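Local coordinates for agmatine ureohydrolase (Thermoplasma volcanium GSS1, PDB 3PZL), which probably hydrolyses agmatine to putrescine and urea as a manganese-dependent member of the arginase family, at residues K136-I142 against G174-S178. Residues are numbered along the deposited sequence; the frame is centred on the assembly and turned at random.
Sequences KDVDLVI and GRITS
L140 and I142 pair in parallel with I176 and S178, placing strands 138-143 and 176-180 side by side in the central sheet of the arginase fold; helix 163-171 completes the beta-alpha-beta unit. The donor alternates between the strands: L140 N gives its hydrogen to R175 O (2.9 Å), T177 N returns one to L140 O (3.0 Å), and I142 N reaches T177 O (2.8 Å). L140 O also receives a CA-H...O contact from I176.

Beyond the ladder R175 takes over. Its chain, bent at chi2 and chi3 (-108° and -107°), runs along the loop before strand 138-143. V138 O lies at the guanidinium edge, where NH1 points at it in a hydrogen bond modelled implausibly short and of doubtful geometry, while K136 O sits over the centre of one face, 3.4 Å from R175 CZ. D139 crosses the arginine chain at about a right angle; its OD2 lies 3.3 Å from R175 CD but 4.6 Å from NE, too far for a salt bridge, and OD1 is hydrogen-bonded to S221 OG.

On the helix-facing side L140 and I176 lie alongside each other, CD2 to CG2 4.2 Å, both touching A167. S178 OG, anti to its own N (chi1 -167°), rests against I142 CB at 3.4 Å. Carbonyls gathered round a guanidinium, probably a modest attraction, thus mark the strand starts; L140, I142 and I176 form an apolar patch, and I142 and S178 carry the pair up to manganese ligands H124 and D144.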
loop_
_atom_site.group_PDB
_atom_site.type_symbol
_atom_site.label_atom_id
_atom_site.label_comp_id
_atom_site.label_asym_id
_atom_site.label_seq_id
_atom_site.Cartn_x
_atom_site.Cartn_y
_atom_site.Cartn_z
ATOM N N LYS B 136 28.669 36.278 -9.169
ATOM C CA LYS B 136 30.009 35.661 -9.221
ATOM C C LYS B 136 30.573 35.155 -7.879
ATOM O O LYS B 136 31.437 34.274 -7.851
ATOM C CB LYS B 136 31.010 36.631 -9.844
ATOM C CG LYS B 136 31.059 36.623 -11.371
ATOM C CD LYS B 136 32.098 37.645 -11.899
ATOM C CE LYS B 136 32.294 37.501 -13.401
ATOM N NZ LYS B 136 32.712 36.099 -13.746
ATOM N N ASP B 137 30.102 35.717 -6.775
ATOM C CA ASP B 137 30.641 35.357 -5.463
ATOM C C ASP B 137 29.987 34.115 -4.865
ATOM O O ASP B 137 30.587 33.457 -4.016
ATOM C CB ASP B 137 30.551 36.537 -4.480
ATOM C CG ASP B 137 29.138 37.112 -4.371
ATOM O OD1 ASP B 137 28.494 37.334 -5.422
ATOM O OD2 ASP B 137 28.673 37.358 -3.237
ATOM N N VAL B 138 28.764 33.816 -5.313
ATOM C CA VAL B 138 27.968 32.712 -4.794
ATOM C C VAL B 138 28.560 31.375 -5.254
ATOM O O VAL B 138 28.835 31.199 -6.422
ATOM C CB VAL B 138 26.468 32.830 -5.257
ATOM C CG1 VAL B 138 25.642 31.653 -4.761
ATOM C CG2 VAL B 138 25.842 34.119 -4.773
ATOM N N ASP B 139 28.753 30.442 -4.327
ATOM C CA ASP B 139 29.128 29.069 -4.670
ATOM C C ASP B 139 27.934 28.134 -4.464
ATOM O O ASP B 139 26.995 28.461 -3.731
ATOM C CB ASP B 139 30.292 28.597 -3.805
ATOM C CG ASP B 139 31.624 29.264 -4.182
ATOM O OD1 ASP B 139 32.650 28.977 -3.513
ATOM O OD2 ASP B 139 31.675 30.055 -5.158
ATOM N N LEU B 140 27.981 26.973 -5.117
ATOM C CA LEU B 140 26.886 26.024 -5.115
ATOM C C LEU B 140 27.234 24.811 -4.264
ATOM O O LEU B 140 28.277 24.193 -4.470
ATOM C CB LEU B 140 26.575 25.587 -6.545
ATOM C CG LEU B 140 25.449 24.553 -6.776
ATOM C CD1 LEU B 140 24.089 25.107 -6.458
ATOM C CD2 LEU B 140 25.471 24.050 -8.195
ATOM N N VAL B 141 26.361 24.491 -3.302
ATOM C CA VAL B 141 26.572 23.329 -2.430
ATOM C C VAL B 141 25.442 22.328 -2.572
ATOM O O VAL B 141 24.315 22.600 -2.169
ATOM C CB VAL B 141 26.733 23.687 -0.940
ATOM C CG1 VAL B 141 27.147 22.452 -0.185
ATOM C CG2 VAL B 141 27.783 24.800 -0.737
ATOM N N ILE B 142 25.777 21.166 -3.127
ATOM C CA ILE B 142 24.803 20.167 -3.482
ATOM C C ILE B 142 24.851 18.919 -2.581
ATOM O O ILE B 142 25.931 18.365 -2.328
ATOM C CB ILE B 142 24.977 19.726 -4.956
ATOM C CG1 ILE B 142 25.061 20.941 -5.880
ATOM C CG2 ILE B 142 23.833 18.793 -5.361
ATOM C CD1 ILE B 142 25.093 20.620 -7.327
ATOM N N GLY B 174 36.018 25.446 -9.288
ATOM C CA GLY B 174 36.100 25.890 -7.895
ATOM C C GLY B 174 34.837 26.497 -7.313
ATOM O O GLY B 174 34.821 26.956 -6.174
ATOM N N ARG B 175 33.766 26.479 -8.085
ATOM C CA ARG B 175 32.548 27.106 -7.648
ATOM C C ARG B 175 31.484 26.141 -7.087
ATOM O O ARG B 175 30.510 26.582 -6.485
ATOM C CB ARG B 175 32.011 27.958 -8.796
ATOM C CG ARG B 175 32.663 29.332 -8.866
ATOM C CD ARG B 175 31.688 30.410 -8.429
ATOM N NE ARG B 175 31.237 31.189 -9.587
ATOM C CZ ARG B 175 30.040 31.772 -9.736
ATOM N NH1 ARG B 175 29.096 31.673 -8.804
ATOM N NH2 ARG B 175 29.771 32.447 -10.854
ATOM N N ILE B 176 31.698 24.836 -7.250
ATOM C CA ILE B 176 30.675 23.806 -7.025
ATOM C C ILE B 176 31.206 22.642 -6.180
ATOM O O ILE B 176 32.272 22.108 -6.446
ATOM C CB ILE B 176 30.148 23.234 -8.391
ATOM C CG1 ILE B 176 29.507 24.332 -9.257
ATOM C CG2 ILE B 176 29.154 22.075 -8.191
ATOM C CD1 ILE B 176 29.384 23.988 -10.723
ATOM N N THR B 177 30.428 22.246 -5.182
ATOM C CA THR B 177 30.690 21.093 -4.347
ATOM C C THR B 177 29.433 20.238 -4.306
ATOM O O THR B 177 28.325 20.763 -4.252
ATOM C CB THR B 177 30.892 21.557 -2.925
ATOM O OG1 THR B 177 31.632 22.785 -2.946
ATOM C CG2 THR B 177 31.585 20.492 -2.072
ATOM N N SER B 178 29.584 18.922 -4.283
ATOM C CA SER B 178 28.424 18.029 -4.156
ATOM C C SER B 178 28.717 16.894 -3.184
ATOM O O SER B 178 29.665 16.150 -3.374
ATOM C CB SER B 178 28.042 17.477 -5.519
ATOM O OG SER B 178 26.774 16.869 -5.476
#